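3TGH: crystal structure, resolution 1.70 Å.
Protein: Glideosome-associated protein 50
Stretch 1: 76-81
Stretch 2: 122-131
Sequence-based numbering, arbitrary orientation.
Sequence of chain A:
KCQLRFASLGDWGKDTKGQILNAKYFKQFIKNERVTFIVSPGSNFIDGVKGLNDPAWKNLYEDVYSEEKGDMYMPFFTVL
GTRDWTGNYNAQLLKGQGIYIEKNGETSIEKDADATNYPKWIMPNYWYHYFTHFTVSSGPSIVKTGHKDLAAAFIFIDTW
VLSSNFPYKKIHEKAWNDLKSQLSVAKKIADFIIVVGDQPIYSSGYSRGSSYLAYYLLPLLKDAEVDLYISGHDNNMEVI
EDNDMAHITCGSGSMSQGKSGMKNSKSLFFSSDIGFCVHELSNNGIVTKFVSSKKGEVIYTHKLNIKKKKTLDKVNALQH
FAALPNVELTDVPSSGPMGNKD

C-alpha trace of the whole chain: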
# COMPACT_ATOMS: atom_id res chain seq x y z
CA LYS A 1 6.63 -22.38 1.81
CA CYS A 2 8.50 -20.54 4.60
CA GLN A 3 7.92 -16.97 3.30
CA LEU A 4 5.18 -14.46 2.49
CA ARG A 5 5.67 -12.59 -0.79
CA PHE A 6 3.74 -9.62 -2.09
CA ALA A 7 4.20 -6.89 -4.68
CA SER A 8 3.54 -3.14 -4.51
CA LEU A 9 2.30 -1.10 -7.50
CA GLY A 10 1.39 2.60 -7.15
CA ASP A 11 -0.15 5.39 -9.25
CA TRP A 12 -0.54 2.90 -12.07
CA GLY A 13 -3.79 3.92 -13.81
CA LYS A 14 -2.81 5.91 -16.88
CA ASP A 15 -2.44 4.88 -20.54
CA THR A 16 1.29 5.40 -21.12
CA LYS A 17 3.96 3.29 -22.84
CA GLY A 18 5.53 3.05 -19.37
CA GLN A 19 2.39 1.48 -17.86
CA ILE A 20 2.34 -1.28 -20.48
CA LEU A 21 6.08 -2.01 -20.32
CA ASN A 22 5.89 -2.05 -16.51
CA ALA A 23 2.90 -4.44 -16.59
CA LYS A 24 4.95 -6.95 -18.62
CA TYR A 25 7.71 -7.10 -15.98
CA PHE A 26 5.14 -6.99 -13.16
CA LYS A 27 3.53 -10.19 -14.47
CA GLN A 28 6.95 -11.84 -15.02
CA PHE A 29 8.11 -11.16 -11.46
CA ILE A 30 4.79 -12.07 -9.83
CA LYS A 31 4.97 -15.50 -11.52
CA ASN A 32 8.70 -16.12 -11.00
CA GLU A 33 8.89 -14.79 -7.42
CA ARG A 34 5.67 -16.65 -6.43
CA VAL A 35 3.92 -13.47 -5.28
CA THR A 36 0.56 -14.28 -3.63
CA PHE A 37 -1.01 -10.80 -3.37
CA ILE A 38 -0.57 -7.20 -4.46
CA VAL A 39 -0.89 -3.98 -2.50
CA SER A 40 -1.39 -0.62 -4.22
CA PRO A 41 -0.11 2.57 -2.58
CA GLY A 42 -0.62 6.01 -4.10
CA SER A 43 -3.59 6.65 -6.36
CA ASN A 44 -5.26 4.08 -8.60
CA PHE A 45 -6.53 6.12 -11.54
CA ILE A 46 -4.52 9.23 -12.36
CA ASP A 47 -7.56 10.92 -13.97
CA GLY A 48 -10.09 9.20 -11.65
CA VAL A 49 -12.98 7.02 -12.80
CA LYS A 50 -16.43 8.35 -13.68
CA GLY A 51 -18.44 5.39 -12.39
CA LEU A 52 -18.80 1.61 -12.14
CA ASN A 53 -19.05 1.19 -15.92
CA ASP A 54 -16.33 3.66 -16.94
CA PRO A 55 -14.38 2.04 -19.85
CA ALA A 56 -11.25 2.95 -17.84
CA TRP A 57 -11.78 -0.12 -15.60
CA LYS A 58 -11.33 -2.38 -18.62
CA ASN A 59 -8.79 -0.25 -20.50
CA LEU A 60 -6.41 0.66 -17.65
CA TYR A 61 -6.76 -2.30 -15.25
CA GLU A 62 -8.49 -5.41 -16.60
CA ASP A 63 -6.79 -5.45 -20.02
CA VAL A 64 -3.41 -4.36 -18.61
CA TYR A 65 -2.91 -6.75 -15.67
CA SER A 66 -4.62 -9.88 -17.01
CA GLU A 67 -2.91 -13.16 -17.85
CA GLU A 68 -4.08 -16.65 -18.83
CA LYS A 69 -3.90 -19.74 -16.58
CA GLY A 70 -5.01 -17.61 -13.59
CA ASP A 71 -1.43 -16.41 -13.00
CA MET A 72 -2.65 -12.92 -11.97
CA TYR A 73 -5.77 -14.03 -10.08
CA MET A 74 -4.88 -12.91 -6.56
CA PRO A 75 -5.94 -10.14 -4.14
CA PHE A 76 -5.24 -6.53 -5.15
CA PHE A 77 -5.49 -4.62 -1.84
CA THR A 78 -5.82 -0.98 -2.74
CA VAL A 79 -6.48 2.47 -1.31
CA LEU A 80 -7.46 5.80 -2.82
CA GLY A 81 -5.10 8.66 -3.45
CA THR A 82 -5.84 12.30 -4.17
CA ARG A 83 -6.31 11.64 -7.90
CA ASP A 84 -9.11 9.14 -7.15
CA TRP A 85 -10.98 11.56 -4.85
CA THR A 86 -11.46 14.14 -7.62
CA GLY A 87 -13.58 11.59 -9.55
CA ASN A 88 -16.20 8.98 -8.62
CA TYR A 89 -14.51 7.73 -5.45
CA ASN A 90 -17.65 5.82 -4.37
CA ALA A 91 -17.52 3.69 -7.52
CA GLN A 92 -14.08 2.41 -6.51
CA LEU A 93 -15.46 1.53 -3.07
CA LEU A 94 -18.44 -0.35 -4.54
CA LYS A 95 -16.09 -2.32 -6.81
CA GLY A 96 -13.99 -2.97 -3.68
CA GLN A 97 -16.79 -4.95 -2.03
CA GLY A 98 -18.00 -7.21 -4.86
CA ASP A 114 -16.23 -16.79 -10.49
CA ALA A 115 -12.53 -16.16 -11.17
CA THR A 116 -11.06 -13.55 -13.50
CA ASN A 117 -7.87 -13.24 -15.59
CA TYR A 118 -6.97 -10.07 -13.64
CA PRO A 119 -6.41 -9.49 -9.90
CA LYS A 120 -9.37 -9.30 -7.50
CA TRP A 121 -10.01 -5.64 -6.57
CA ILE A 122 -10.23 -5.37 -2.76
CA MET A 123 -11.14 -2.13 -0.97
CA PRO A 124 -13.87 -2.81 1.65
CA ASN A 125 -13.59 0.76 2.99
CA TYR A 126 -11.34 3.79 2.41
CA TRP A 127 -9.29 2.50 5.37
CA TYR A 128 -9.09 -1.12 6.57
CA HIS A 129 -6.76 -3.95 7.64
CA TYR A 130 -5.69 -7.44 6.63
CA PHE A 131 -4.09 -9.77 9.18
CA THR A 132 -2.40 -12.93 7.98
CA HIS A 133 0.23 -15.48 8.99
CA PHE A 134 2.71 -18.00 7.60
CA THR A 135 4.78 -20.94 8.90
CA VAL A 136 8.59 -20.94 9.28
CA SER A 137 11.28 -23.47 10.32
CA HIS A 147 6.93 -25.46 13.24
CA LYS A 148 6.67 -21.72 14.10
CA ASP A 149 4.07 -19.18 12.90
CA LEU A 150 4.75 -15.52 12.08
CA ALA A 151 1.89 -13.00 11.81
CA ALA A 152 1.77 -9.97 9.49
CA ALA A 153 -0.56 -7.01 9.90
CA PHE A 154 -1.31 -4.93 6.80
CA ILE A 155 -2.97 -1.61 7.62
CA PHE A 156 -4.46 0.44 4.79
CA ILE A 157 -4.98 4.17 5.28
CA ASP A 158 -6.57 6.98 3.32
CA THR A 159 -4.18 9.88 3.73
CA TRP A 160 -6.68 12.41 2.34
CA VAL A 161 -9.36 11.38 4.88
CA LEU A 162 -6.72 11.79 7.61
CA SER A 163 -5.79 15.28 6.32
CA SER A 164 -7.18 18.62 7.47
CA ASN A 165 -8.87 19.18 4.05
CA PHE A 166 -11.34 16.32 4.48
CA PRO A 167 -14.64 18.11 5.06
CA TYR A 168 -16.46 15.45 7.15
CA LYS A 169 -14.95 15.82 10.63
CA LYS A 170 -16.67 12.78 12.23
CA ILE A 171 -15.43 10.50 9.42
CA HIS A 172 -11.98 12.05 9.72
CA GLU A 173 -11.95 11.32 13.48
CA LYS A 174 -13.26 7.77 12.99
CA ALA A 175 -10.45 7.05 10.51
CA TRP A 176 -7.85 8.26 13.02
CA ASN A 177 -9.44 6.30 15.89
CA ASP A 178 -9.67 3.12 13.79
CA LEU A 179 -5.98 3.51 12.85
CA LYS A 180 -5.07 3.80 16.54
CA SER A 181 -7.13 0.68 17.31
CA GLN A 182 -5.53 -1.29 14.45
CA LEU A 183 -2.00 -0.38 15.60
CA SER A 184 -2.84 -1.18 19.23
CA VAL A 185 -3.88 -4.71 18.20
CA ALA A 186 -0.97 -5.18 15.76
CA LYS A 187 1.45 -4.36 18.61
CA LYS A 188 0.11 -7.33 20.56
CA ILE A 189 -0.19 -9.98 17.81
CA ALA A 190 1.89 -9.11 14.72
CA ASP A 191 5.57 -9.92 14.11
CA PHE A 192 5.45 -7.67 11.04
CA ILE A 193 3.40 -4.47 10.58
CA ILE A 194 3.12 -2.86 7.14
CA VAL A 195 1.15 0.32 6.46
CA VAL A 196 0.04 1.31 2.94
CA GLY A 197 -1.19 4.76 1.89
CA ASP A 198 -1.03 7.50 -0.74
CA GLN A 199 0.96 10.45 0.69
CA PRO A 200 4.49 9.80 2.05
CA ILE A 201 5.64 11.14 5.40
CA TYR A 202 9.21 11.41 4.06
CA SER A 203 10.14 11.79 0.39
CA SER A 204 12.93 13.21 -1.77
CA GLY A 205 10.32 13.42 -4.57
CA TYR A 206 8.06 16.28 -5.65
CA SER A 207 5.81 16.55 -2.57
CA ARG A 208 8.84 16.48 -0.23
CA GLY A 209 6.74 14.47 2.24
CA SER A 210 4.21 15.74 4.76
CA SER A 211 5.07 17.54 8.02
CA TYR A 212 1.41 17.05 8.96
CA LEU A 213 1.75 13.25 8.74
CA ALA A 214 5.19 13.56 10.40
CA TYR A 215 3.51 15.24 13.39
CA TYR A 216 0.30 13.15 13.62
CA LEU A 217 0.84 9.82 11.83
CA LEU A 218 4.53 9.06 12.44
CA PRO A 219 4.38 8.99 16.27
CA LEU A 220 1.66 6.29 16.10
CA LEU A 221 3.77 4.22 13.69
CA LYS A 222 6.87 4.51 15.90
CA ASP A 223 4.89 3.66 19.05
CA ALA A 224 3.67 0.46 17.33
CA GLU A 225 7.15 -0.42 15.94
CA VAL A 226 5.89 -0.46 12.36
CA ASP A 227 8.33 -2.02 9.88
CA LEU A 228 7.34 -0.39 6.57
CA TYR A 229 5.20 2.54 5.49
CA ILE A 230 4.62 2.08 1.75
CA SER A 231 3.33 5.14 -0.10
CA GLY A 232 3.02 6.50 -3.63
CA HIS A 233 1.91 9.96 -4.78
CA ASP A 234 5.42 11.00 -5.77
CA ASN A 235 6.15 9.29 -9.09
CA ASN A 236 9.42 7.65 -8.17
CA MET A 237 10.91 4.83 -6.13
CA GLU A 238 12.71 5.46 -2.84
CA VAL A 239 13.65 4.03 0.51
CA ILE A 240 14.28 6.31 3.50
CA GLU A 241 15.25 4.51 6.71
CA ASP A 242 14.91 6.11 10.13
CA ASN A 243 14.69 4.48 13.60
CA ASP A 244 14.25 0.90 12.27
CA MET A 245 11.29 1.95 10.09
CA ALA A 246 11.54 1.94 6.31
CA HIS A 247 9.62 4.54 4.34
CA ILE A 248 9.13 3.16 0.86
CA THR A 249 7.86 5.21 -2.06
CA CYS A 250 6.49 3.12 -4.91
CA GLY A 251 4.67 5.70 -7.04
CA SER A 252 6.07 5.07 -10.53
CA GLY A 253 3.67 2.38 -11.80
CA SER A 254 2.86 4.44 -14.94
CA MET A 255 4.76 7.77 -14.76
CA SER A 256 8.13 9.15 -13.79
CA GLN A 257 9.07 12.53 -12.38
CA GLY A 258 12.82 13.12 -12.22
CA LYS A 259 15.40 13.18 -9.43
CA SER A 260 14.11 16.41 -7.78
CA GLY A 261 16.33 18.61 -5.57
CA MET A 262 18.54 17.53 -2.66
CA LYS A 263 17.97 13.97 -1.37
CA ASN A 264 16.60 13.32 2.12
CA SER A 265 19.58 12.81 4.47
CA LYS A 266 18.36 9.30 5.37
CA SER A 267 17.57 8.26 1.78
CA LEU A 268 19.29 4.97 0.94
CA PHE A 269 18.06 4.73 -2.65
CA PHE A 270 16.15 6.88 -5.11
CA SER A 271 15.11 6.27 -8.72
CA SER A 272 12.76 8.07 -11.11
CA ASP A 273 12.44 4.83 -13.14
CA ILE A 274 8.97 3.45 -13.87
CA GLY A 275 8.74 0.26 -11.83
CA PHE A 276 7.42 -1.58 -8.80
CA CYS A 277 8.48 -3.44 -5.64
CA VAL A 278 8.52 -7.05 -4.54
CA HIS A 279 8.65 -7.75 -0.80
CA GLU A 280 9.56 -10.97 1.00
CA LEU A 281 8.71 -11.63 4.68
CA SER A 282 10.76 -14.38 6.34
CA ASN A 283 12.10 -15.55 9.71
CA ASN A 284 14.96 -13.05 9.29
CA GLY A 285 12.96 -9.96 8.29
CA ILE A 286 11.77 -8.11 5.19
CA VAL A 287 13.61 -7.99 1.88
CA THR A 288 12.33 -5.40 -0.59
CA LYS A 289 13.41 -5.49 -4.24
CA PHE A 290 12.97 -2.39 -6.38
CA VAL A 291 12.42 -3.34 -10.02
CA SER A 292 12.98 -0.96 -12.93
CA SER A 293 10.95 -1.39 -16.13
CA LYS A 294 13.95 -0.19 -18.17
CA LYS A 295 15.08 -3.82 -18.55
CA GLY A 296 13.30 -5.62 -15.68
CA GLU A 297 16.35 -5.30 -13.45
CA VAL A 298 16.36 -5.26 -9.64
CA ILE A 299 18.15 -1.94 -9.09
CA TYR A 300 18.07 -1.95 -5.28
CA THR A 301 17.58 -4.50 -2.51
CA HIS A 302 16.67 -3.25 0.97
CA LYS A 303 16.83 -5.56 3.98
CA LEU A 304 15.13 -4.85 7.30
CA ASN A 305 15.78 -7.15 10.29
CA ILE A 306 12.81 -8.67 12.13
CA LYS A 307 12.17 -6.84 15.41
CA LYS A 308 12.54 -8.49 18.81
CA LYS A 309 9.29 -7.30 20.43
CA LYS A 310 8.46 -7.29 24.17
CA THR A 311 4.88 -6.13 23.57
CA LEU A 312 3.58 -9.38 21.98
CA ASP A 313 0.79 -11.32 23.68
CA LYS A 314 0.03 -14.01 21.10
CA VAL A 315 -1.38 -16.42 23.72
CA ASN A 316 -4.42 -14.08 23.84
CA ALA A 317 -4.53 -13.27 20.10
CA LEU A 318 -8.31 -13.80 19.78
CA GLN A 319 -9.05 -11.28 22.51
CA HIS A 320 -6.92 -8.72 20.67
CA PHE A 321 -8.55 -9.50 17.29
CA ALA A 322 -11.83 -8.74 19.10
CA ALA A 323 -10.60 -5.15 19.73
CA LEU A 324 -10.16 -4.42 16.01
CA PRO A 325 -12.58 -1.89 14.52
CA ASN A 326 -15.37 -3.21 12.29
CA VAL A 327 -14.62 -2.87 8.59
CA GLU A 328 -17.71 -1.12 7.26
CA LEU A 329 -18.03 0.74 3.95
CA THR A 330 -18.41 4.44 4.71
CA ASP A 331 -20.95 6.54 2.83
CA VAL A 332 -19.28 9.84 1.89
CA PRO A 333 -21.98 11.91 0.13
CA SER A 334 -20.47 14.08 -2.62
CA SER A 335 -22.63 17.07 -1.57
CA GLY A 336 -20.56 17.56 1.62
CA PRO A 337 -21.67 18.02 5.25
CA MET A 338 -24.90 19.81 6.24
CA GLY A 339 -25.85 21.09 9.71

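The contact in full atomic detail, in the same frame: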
# COMPACT_ATOMS: atom_id res chain seq x y z
N PHE A 76 -5.82 -7.84 -4.82
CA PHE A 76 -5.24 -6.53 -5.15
C PHE A 76 -5.79 -5.57 -4.09
O PHE A 76 -6.90 -5.01 -4.26
CB PHE A 76 -5.67 -6.14 -6.56
CG PHE A 76 -5.01 -4.89 -7.09
CD1 PHE A 76 -3.81 -4.96 -7.79
CD2 PHE A 76 -5.62 -3.66 -6.95
CE1 PHE A 76 -3.21 -3.81 -8.29
CE2 PHE A 76 -5.02 -2.50 -7.45
CZ PHE A 76 -3.82 -2.59 -8.12
N PHE A 77 -5.06 -5.42 -2.99
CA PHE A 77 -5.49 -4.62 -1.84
C PHE A 77 -5.11 -3.19 -2.16
O PHE A 77 -3.91 -2.87 -2.24
CB PHE A 77 -4.77 -5.03 -0.55
CG PHE A 77 -5.09 -6.42 -0.08
CD1 PHE A 77 -6.29 -6.70 0.54
CD2 PHE A 77 -4.16 -7.44 -0.20
CE1 PHE A 77 -6.58 -7.98 0.99
CE2 PHE A 77 -4.44 -8.72 0.24
CZ PHE A 77 -5.65 -8.99 0.84
N THR A 78 -6.10 -2.34 -2.34
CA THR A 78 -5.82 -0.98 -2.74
C THR A 78 -6.41 0.07 -1.81
O THR A 78 -7.20 -0.23 -0.92
CB THR A 78 -6.23 -0.73 -4.20
OG1 THR A 78 -5.67 0.52 -4.63
CG2 THR A 78 -7.74 -0.71 -4.36
N VAL A 79 -5.94 1.30 -1.98
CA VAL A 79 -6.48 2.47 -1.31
C VAL A 79 -6.61 3.58 -2.34
O VAL A 79 -6.07 3.48 -3.45
CB VAL A 79 -5.53 2.99 -0.20
CG1 VAL A 79 -5.43 2.00 0.94
CG2 VAL A 79 -4.15 3.30 -0.77
N LEU A 80 -7.33 4.62 -1.97
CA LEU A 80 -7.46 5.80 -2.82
C LEU A 80 -6.35 6.78 -2.54
O LEU A 80 -5.88 6.94 -1.40
CB LEU A 80 -8.80 6.48 -2.56
CG LEU A 80 -9.96 6.11 -3.50
CD1 LEU A 80 -9.92 4.71 -4.06
CD2 LEU A 80 -11.28 6.45 -2.87
N GLY A 81 -5.95 7.49 -3.59
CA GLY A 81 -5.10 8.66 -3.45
C GLY A 81 -5.85 9.89 -3.92
O GLY A 81 -7.03 9.82 -4.30
N ILE A 122 -9.81 -5.34 -4.16
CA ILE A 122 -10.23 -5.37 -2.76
C ILE A 122 -10.05 -3.98 -2.15
O ILE A 122 -8.95 -3.44 -2.11
CB ILE A 122 -9.43 -6.40 -1.95
CG1 ILE A 122 -9.65 -7.80 -2.53
CG2 ILE A 122 -9.84 -6.36 -0.47
CD1 ILE A 122 -8.96 -8.89 -1.76
N MET A 123 -11.17 -3.40 -1.72
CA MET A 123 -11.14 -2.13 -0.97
C MET A 123 -12.48 -2.03 -0.22
O MET A 123 -13.41 -1.36 -0.68
CB MET A 123 -10.92 -0.93 -1.90
CG MET A 123 -10.53 0.30 -1.11
SD MET A 123 -10.21 1.76 -2.13
CE MET A 123 -11.90 2.26 -2.47
N PRO A 124 -12.59 -2.72 0.93
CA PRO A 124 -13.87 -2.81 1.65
C PRO A 124 -14.32 -1.49 2.30
O PRO A 124 -15.51 -1.31 2.59
CB PRO A 124 -13.61 -3.89 2.70
CG PRO A 124 -12.15 -3.88 2.90
CD PRO A 124 -11.53 -3.50 1.59
N ASN A 125 -13.36 -0.59 2.50
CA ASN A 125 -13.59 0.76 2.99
C ASN A 125 -12.37 1.58 2.59
O ASN A 125 -11.36 1.02 2.13
CB ASN A 125 -13.79 0.76 4.51
CG ASN A 125 -14.20 2.13 5.05
OD1 ASN A 125 -15.00 2.83 4.43
ND2 ASN A 125 -13.65 2.51 6.19
N TYR A 126 -12.45 2.90 2.75
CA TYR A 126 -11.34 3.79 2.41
C TYR A 126 -10.11 3.52 3.28
O TYR A 126 -8.99 3.78 2.85
CB TYR A 126 -11.79 5.25 2.51
CG TYR A 126 -12.95 5.56 1.58
CD1 TYR A 126 -12.78 5.57 0.20
CD2 TYR A 126 -14.24 5.78 2.08
CE1 TYR A 126 -13.84 5.81 -0.66
CE2 TYR A 126 -15.31 6.03 1.22
CZ TYR A 126 -15.10 6.05 -0.15
OH TYR A 126 -16.14 6.30 -1.02
N TRP A 127 -10.34 3.00 4.49
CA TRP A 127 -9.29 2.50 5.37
C TRP A 127 -9.74 1.15 5.93
O TRP A 127 -10.94 0.93 6.17
CB TRP A 127 -8.99 3.49 6.51
CG TRP A 127 -10.13 3.71 7.46
CD1 TRP A 127 -10.33 3.09 8.66
CD2 TRP A 127 -11.22 4.60 7.27
NE1 TRP A 127 -11.50 3.56 9.23
CE2 TRP A 127 -12.06 4.48 8.40
CE3 TRP A 127 -11.57 5.51 6.26
CZ2 TRP A 127 -13.24 5.22 8.53
CZ3 TRP A 127 -12.74 6.24 6.39
CH2 TRP A 127 -13.56 6.10 7.52
N TYR A 128 -8.78 0.25 6.13
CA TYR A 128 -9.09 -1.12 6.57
C TYR A 128 -7.80 -1.86 6.96
O TYR A 128 -6.72 -1.26 7.02
CB TYR A 128 -9.88 -1.88 5.48
CG TYR A 128 -9.15 -2.10 4.17
CD1 TYR A 128 -9.10 -1.09 3.21
CD2 TYR A 128 -8.52 -3.32 3.88
CE1 TYR A 128 -8.42 -1.26 2.02
CE2 TYR A 128 -7.85 -3.51 2.67
CZ TYR A 128 -7.79 -2.47 1.75
OH TYR A 128 -7.14 -2.65 0.56
N HIS A 129 -7.92 -3.14 7.27
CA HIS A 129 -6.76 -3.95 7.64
C HIS A 129 -6.90 -5.36 7.12
O HIS A 129 -8.00 -5.79 6.79
CB HIS A 129 -6.61 -3.99 9.16
CG HIS A 129 -7.87 -4.36 9.87
ND1 HIS A 129 -8.72 -3.41 10.40
CD2 HIS A 129 -8.47 -5.56 10.07
CE1 HIS A 129 -9.77 -4.02 10.94
NE2 HIS A 129 -9.63 -5.32 10.75
N TYR A 130 -5.77 -6.05 7.05
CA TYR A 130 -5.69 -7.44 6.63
C TYR A 130 -4.61 -8.10 7.49
O TYR A 130 -3.44 -7.72 7.44
CB TYR A 130 -5.35 -7.53 5.15
CG TYR A 130 -5.00 -8.92 4.64
CD1 TYR A 130 -5.93 -9.95 4.70
CD2 TYR A 130 -3.75 -9.18 4.07
CE1 TYR A 130 -5.62 -11.23 4.23
CE2 TYR A 130 -3.43 -10.45 3.60
CZ TYR A 130 -4.37 -11.47 3.68
OH TYR A 130 -4.05 -12.72 3.20
N PHE A 131 -5.02 -9.05 8.32
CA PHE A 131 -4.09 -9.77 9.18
C PHE A 131 -3.93 -11.15 8.61
O PHE A 131 -4.92 -11.81 8.27
CB PHE A 131 -4.64 -9.87 10.60
CG PHE A 131 -4.44 -8.63 11.43
CD1 PHE A 131 -5.14 -7.47 11.14
CD2 PHE A 131 -3.58 -8.64 12.52
CE1 PHE A 131 -4.95 -6.32 11.90
CE2 PHE A 131 -3.40 -7.50 13.29
CZ PHE A 131 -4.09 -6.34 12.99
O HOH W 1 -8.78 4.82 0.44

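Phe77 is the apolar centre of the contact and has the largest area covered by the other stretch of any residue here. Its side chain (chi1 m) leaves the strand on the same face of the sheet as that of Ile122, and its ring reaches three residues of the second stretch. Phe77 CD1 lies 3.7 Å from Ile122 CG2, where the branched aliphatic side chain packs against the ring. Phe77 CZ sits 3.8 Å from Tyr130 CD2, over one face of the tyrosine ring; the two rings form an offset stack, centroids 4.6 Å apart and planes at 28°. Tyr128 meets the Phe77 ring at its edge, with Phe77 CD1 4.1 Å from Tyr128 CE2. A flat, wide side chain suits this place because it can touch all three at once.

A second apolar patch forms around Leu80, whose CA-to-CB bond points toward the second stretch. Its CD1 is 3.5 Å from Met123 CE, and its CD2 is 3.4 Å from Tyr126 CE1, at the edge of that ring. Met123, long and unbranched, also runs past Thr78 and Val79, its SD 3.9 Å from Val79 CA.

Backbone pairing fixes the register. Phe77 and Ile122 form a parallel bridge: Ile122 N donates to Phe76 O (2.9 Å), and Thr78 N donates to Ile122 O (3.1 Å, nearly linear), so Ile122 bonds to the residues flanking Phe77.

At the polar edge, Tyr128 OH donates to Thr78 O (2.8 Å). The tyrosine thus joins both parts of the contact, its ring against Phe77 and its buried hydroxyl satisfying a backbone carbonyl. Farther along, Leu80 N and Tyr126 O lie 5.2 Å apart, too far to bond directly, and one water bridges them, accepting from Leu80 N (2.8 Å from the water O) and donating to Tyr126 O (2.6 Å from the water O).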